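Local structure of TadZ (Pseudomonas aeruginosa, 4LDA) at residues Asn3-Ala8 and Ala26-Pro31; Asp17-Ser22 and Ser111-Leu116. The protein probably takes part in pilus assembly and may bind and hydrolyse ATP, this chain being its N-terminal, CheY-like receiver domain. All blocks are in the same frame, centred on the assembly; numbering follows the deposited sequence.

Contact 1 (Asn3-Ala8 and Ala26-Pro31); sequences NQNFVA and AGQVVP
At the edge of the Phe6 ring, near its plane, lie the CB of Ala26 and the backbone N of Gly27, with Phe6 CZ 3.9 Å from Ala26 CB. The CG2 methyl of Val29 and the carbonyl of Gln28 approach the same ring obliquely on its CD2 side. On the opposite face Asn5 and Gln28 meet, joined by the amide of Asn3 from the loop before the strand. The Gln28 chain is bent at chi2 (75°), which turns its CD back toward the neighbouring strand. Its OE1 accepts a hydrogen bond from Asn3 ND2 at 2.8 Å, in the carbonyl plane and on a lone pair, the two amide planes being 38° apart. Gln28 NE2 gives a nearly straight bond of 2.8 Å to Asn5 OD1 and a weak one to Asn3 OD1. The Asn5 amide is almost perpendicular to that of Gln28, and the donor lies 38° above the Asn5 carbonyl plane; Asn5 ND2 is held by Thr47 O. Between the strands, Phe6 N bonds to Gln28 O at 2.8 Å and Phe6 O receives Val30 N at 2.7 Å; Gln28 N to Gln4 O and Ala8 N to Val30 O extend the series. Gly27 brings its CA within 3.1 Å of Gln4 O, where a side chain would clash. Ala8 CB packs on Val29 CG1 beneath helix 13-22, while Val7 and Val30 face helix 37-47. This is parallel pairing of the two strands of the first beta-alpha-beta unit, 4-9 and 27-31, the latter at the sheet edge of the 2-1-3-4-5 receiver fold.

Contact 2 (Asp17-Ser22 and Ser111-Leu116); sequences DWLQNS and SELTGL. With SO4 (sulfate ion), chain J.
Trp18 holds its CG anti to the backbone N (chi1 166°), and its indole meets Leu113. Leu113 CD2 stands over one face of the six-membered ring, 4.1 Å from its centroid and 17° off the normal, in a CH-pi contact displaced toward the rim. The other methyl, CD1, comes to 3.4 Å from Trp18 CZ2, a close approach. Both methyls thus touch the indole, CD2 over the face and CD1 beside CZ2, the two side chains meeting at a slant. CD2 also touches Leu19 CD2 at 3.8 Å, where the side chains run at about a right angle, and Ser22 CB at 3.6 Å. Beside this apolar cluster, Thr114 CG2 packs on the carbonyl oxygen of Ser22.

Ser22 OG folds back to Trp18 O at 2.6 Å; that oxygen also takes the Ser22 N-H from the opposite face of its plane, so two bonds grip it. Trp18 NE1 bonds to Ala108 O, and Tyr106 packs edge-to-face with the ring; together these probably limit rotation of the indole. Away from the interface, Ser111 OG gives a 2.8 Å bond to O4 of a sulfate, probably from the crystallisation liquor. Leu23 and Ile104 border Leu113 as well. Helices 13-22 and 110-121, their short segments crossing at -68° with axes 9.8 Å apart, thus pack through a leucine laid against an indole face, as first and last helices on one face of the CheY-like alpha/beta sandwich.

From the N terminus, strand 4-9 leads into helix 13-22 and then strand 27-31; contact 1 closes this short beta-alpha-beta loop by pairing the two strands. Contact 2 starts inside that loop, on its helix, and closes a far longer one of 88 residues that takes in the rest of the sheet before reaching helix 110-121. The contacts therefore cross rather than nest. They touch where helix 13-22 lies on the strands: Gln20 NE2 probably bonds to Val29 O at 3.0 Å, and Leu19 CD1 packs on Ala8 CB. Helix 13-22 thus joins the edge of the sheet to the C-terminal helix, whose Ile117 also reaches Phe6.

Contact 1 (Asn3-Ala8 and Ala26-Pro31)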
loop_
_atom_site.group_PDB
_atom_site.type_symbol
_atom_site.label_atom_id
_atom_site.label_comp_id
_atom_site.label_asym_id
_atom_site.label_seq_id
_atom_site.Cartn_x
_atom_site.Cartn_y
_atom_site.Cartn_z
ATOM N N ASN A 3 -14.519 -1.312 -8.430
ATOM C CA ASN A 3 -13.898 0.027 -8.316
ATOM C C ASN A 3 -13.580 0.388 -6.870
ATOM O O ASN A 3 -14.414 0.271 -5.983
ATOM C CB ASN A 3 -14.799 1.135 -8.925
ATOM C CG ASN A 3 -14.204 2.534 -8.927
ATOM O OD1 ASN A 3 -14.524 3.384 -8.081
ATOM N ND2 ASN A 3 -13.353 2.816 -9.901
ATOM N N GLN A 4 -12.373 0.892 -6.659
ATOM C CA GLN A 4 -11.858 1.290 -5.356
ATOM C C GLN A 4 -10.977 2.488 -5.448
ATOM O O GLN A 4 -10.424 2.771 -6.505
ATOM C CB GLN A 4 -11.006 0.143 -4.767
ATOM C CG GLN A 4 -11.701 -1.157 -4.436
ATOM C CD GLN A 4 -10.696 -2.276 -4.350
ATOM O OE1 GLN A 4 -10.535 -3.077 -5.293
ATOM N NE2 GLN A 4 -9.963 -2.311 -3.246
ATOM N N ASN A 5 -10.727 3.104 -4.300
ATOM C CA ASN A 5 -9.689 4.108 -4.150
ATOM C C ASN A 5 -8.542 3.462 -3.415
ATOM O O ASN A 5 -8.778 2.710 -2.469
ATOM C CB ASN A 5 -10.177 5.376 -3.441
ATOM C CG ASN A 5 -11.061 6.262 -4.269
ATOM O OD1 ASN A 5 -10.875 6.409 -5.493
ATOM N ND2 ASN A 5 -11.995 6.937 -3.600
ATOM N N PHE A 6 -7.319 3.665 -3.908
ATOM C CA PHE A 6 -6.083 3.179 -3.289
ATOM C C PHE A 6 -5.261 4.379 -2.896
ATOM O O PHE A 6 -5.305 5.387 -3.610
ATOM C CB PHE A 6 -5.292 2.253 -4.222
ATOM C CG PHE A 6 -6.097 1.240 -5.000
ATOM C CD1 PHE A 6 -6.460 0.029 -4.430
ATOM C CD2 PHE A 6 -6.444 1.472 -6.322
ATOM C CE1 PHE A 6 -7.199 -0.903 -5.151
ATOM C CE2 PHE A 6 -7.171 0.524 -7.048
ATOM C CZ PHE A 6 -7.537 -0.657 -6.459
ATOM N N VAL A 7 -4.534 4.305 -1.768
ATOM C CA VAL A 7 -3.680 5.404 -1.316
ATOM C C VAL A 7 -2.235 4.943 -1.494
ATOM O O VAL A 7 -1.940 3.782 -1.258
ATOM C CB VAL A 7 -4.022 5.868 0.128
ATOM C CG1 VAL A 7 -3.051 6.925 0.628
ATOM C CG2 VAL A 7 -5.437 6.421 0.168
ATOM N N ALA A 8 -1.359 5.842 -1.970
ATOM C CA ALA A 8 0.034 5.508 -2.220
ATOM C C ALA A 8 1.011 6.510 -1.613
ATOM O O ALA A 8 0.951 7.709 -1.888
ATOM C CB ALA A 8 0.282 5.428 -3.712
ATOM N N ALA A 26 -9.120 -1.320 -11.983
ATOM C CA ALA A 26 -9.593 -1.630 -10.635
ATOM C C ALA A 26 -10.070 -0.397 -9.856
ATOM O O ALA A 26 -10.892 -0.513 -8.956
ATOM C CB ALA A 26 -8.488 -2.307 -9.856
ATOM N N GLY A 27 -9.527 0.755 -10.157
ATOM C CA GLY A 27 -9.908 1.964 -9.445
ATOM C C GLY A 27 -8.941 3.100 -9.624
ATOM O O GLY A 27 -8.282 3.192 -10.658
ATOM N N GLN A 28 -8.847 3.972 -8.603
ATOM C CA GLN A 28 -8.042 5.214 -8.593
ATOM C C GLN A 28 -6.944 5.186 -7.542
ATOM O O GLN A 28 -7.200 4.780 -6.424
ATOM C CB GLN A 28 -8.955 6.415 -8.323
ATOM C CG GLN A 28 -10.066 6.585 -9.349
ATOM C CD GLN A 28 -11.196 5.598 -9.216
ATOM O OE1 GLN A 28 -11.662 5.029 -10.198
ATOM N NE2 GLN A 28 -11.630 5.330 -8.000
ATOM N N VAL A 29 -5.732 5.624 -7.897
ATOM C CA VAL A 29 -4.601 5.652 -6.970
ATOM C C VAL A 29 -4.412 7.115 -6.567
ATOM O O VAL A 29 -4.033 7.956 -7.382
ATOM C CB VAL A 29 -3.301 4.980 -7.514
ATOM C CG1 VAL A 29 -2.192 4.986 -6.464
ATOM C CG2 VAL A 29 -3.571 3.542 -7.988
ATOM N N VAL A 30 -4.787 7.411 -5.326
ATOM C CA VAL A 30 -4.702 8.714 -4.686
ATOM C C VAL A 30 -3.314 8.846 -4.063
ATOM O O VAL A 30 -2.946 8.004 -3.228
ATOM C CB VAL A 30 -5.838 8.881 -3.627
ATOM C CG1 VAL A 30 -5.690 10.171 -2.829
ATOM C CG2 VAL A 30 -7.219 8.793 -4.262
ATOM N N PRO A 31 -2.511 9.860 -4.462
ATOM C CA PRO A 31 -1.204 10.049 -3.804
ATOM C C PRO A 31 -1.394 10.643 -2.408
ATOM O O PRO A 31 -2.360 11.363 -2.183
ATOM C CB PRO A 31 -0.479 11.017 -4.742
ATOM C CG PRO A 31 -1.581 11.827 -5.366
ATOM C CD PRO A 31 -2.800 10.948 -5.428
#

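Contact 2 (Asp17-Ser22 and Ser111-Leu116)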
loop_
_atom_site.group_PDB
_atom_site.type_symbol
_atom_site.label_atom_id
_atom_site.label_comp_id
_atom_site.label_asym_id
_atom_site.label_seq_id
_atom_site.Cartn_x
_atom_site.Cartn_y
_atom_site.Cartn_z
ATOM N N ASP A 17 3.030 6.518 -11.051
ATOM C CA ASP A 17 2.586 6.286 -12.423
ATOM C C ASP A 17 2.367 4.799 -12.676
ATOM O O ASP A 17 1.345 4.439 -13.249
ATOM C CB ASP A 17 3.591 6.855 -13.438
ATOM C CG ASP A 17 3.651 8.368 -13.470
ATOM O OD1 ASP A 17 2.612 9.012 -13.197
ATOM O OD2 ASP A 17 4.720 8.914 -13.829
ATOM N N TRP A 18 3.308 3.942 -12.219
ATOM C CA TRP A 18 3.270 2.483 -12.336
ATOM C C TRP A 18 2.024 1.917 -11.626
ATOM O O TRP A 18 1.306 1.093 -12.200
ATOM C CB TRP A 18 4.561 1.873 -11.763
ATOM C CG TRP A 18 4.524 0.382 -11.505
ATOM C CD1 TRP A 18 4.520 -0.620 -12.433
ATOM C CD2 TRP A 18 4.625 -0.261 -10.224
ATOM N NE1 TRP A 18 4.549 -1.839 -11.806
ATOM C CE2 TRP A 18 4.614 -1.649 -10.449
ATOM C CE3 TRP A 18 4.659 0.206 -8.899
ATOM C CZ2 TRP A 18 4.688 -2.581 -9.397
ATOM C CZ3 TRP A 18 4.705 -0.716 -7.860
ATOM C CH2 TRP A 18 4.745 -2.090 -8.111
ATOM N N LEU A 19 1.731 2.415 -10.424
ATOM C CA LEU A 19 0.545 2.014 -9.679
ATOM C C LEU A 19 -0.738 2.450 -10.388
ATOM O O LEU A 19 -1.618 1.612 -10.579
ATOM C CB LEU A 19 0.557 2.582 -8.249
ATOM C CG LEU A 19 1.560 2.007 -7.254
ATOM C CD1 LEU A 19 1.523 2.790 -5.970
ATOM C CD2 LEU A 19 1.308 0.527 -6.982
ATOM N N GLN A 20 -0.838 3.741 -10.788
ATOM C CA GLN A 20 -2.013 4.325 -11.443
ATOM C C GLN A 20 -2.349 3.640 -12.759
ATOM O O GLN A 20 -3.525 3.376 -13.016
ATOM C CB GLN A 20 -1.820 5.829 -11.692
ATOM C CG GLN A 20 -2.021 6.652 -10.432
ATOM C CD GLN A 20 -1.699 8.128 -10.528
ATOM O OE1 GLN A 20 -0.921 8.575 -11.373
ATOM N NE2 GLN A 20 -2.164 8.895 -9.552
ATOM N N ASN A 21 -1.332 3.369 -13.587
ATOM C CA ASN A 21 -1.499 2.748 -14.899
ATOM C C ASN A 21 -1.879 1.291 -14.783
ATOM O O ASN A 21 -2.761 0.853 -15.514
ATOM C CB ASN A 21 -0.218 2.886 -15.739
ATOM C CG ASN A 21 0.081 4.302 -16.206
ATOM O OD1 ASN A 21 -0.800 5.176 -16.288
ATOM N ND2 ASN A 21 1.327 4.558 -16.566
ATOM N N SER A 22 -1.233 0.548 -13.868
ATOM C CA SER A 22 -1.499 -0.874 -13.653
ATOM C C SER A 22 -2.886 -1.114 -13.073
ATOM O O SER A 22 -3.541 -2.095 -13.467
ATOM C CB SER A 22 -0.455 -1.480 -12.718
ATOM O OG SER A 22 0.863 -1.293 -13.204
ATOM N N SER A 111 -0.442 -7.214 -14.363
ATOM C CA SER A 111 -1.286 -8.368 -14.028
ATOM C C SER A 111 -1.010 -8.863 -12.592
ATOM O O SER A 111 -1.908 -9.430 -11.966
ATOM C CB SER A 111 -1.085 -9.502 -15.033
ATOM O OG SER A 111 0.264 -9.927 -15.087
ATOM N N GLU A 112 0.201 -8.607 -12.062
ATOM C CA GLU A 112 0.571 -8.977 -10.703
ATOM C C GLU A 112 -0.122 -8.076 -9.705
ATOM O O GLU A 112 -0.518 -8.552 -8.638
ATOM C CB GLU A 112 2.086 -8.916 -10.506
ATOM C CG GLU A 112 2.871 -9.980 -11.270
ATOM C CD GLU A 112 4.370 -9.944 -11.039
ATOM O OE1 GLU A 112 4.789 -9.845 -9.862
ATOM O OE2 GLU A 112 5.124 -10.068 -12.034
ATOM N N LEU A 113 -0.314 -6.797 -10.067
ATOM C CA LEU A 113 -0.980 -5.798 -9.234
ATOM C C LEU A 113 -2.482 -5.998 -9.240
ATOM O O LEU A 113 -3.082 -5.939 -8.180
ATOM C CB LEU A 113 -0.631 -4.364 -9.689
ATOM C CG LEU A 113 0.553 -3.699 -8.954
ATOM C CD1 LEU A 113 1.838 -4.457 -9.177
ATOM C CD2 LEU A 113 0.749 -2.328 -9.440
ATOM N N THR A 114 -3.097 -6.237 -10.412
ATOM C CA THR A 114 -4.551 -6.479 -10.532
ATOM C C THR A 114 -4.908 -7.803 -9.862
ATOM O O THR A 114 -5.983 -7.908 -9.270
ATOM C CB THR A 114 -5.033 -6.454 -11.987
ATOM O OG1 THR A 114 -4.265 -7.386 -12.738
ATOM C CG2 THR A 114 -4.929 -5.089 -12.610
ATOM N N GLY A 115 -3.998 -8.780 -9.941
ATOM C CA GLY A 115 -4.150 -10.080 -9.306
ATOM C C GLY A 115 -4.177 -9.968 -7.798
ATOM O O GLY A 115 -5.034 -10.578 -7.145
ATOM N N LEU A 116 -3.250 -9.170 -7.240
ATOM C CA LEU A 116 -3.152 -8.892 -5.814
ATOM C C LEU A 116 -4.416 -8.195 -5.284
ATOM O O LEU A 116 -4.903 -8.568 -4.223
ATOM C CB LEU A 116 -1.916 -8.008 -5.571
ATOM C CG LEU A 116 -1.747 -7.351 -4.187
ATOM C CD1 LEU A 116 -1.622 -8.370 -3.090
ATOM C CD2 LEU A 116 -0.563 -6.472 -4.172
HETATM S S SO4 J . 0.914 -7.622 -18.098
HETATM O O1 SO4 J . 1.536 -7.559 -19.424
HETATM O O2 SO4 J . 1.494 -6.567 -17.260
HETATM O O3 SO4 J . -0.537 -7.408 -18.191
HETATM O O4 SO4 J . 1.183 -8.947 -17.531
#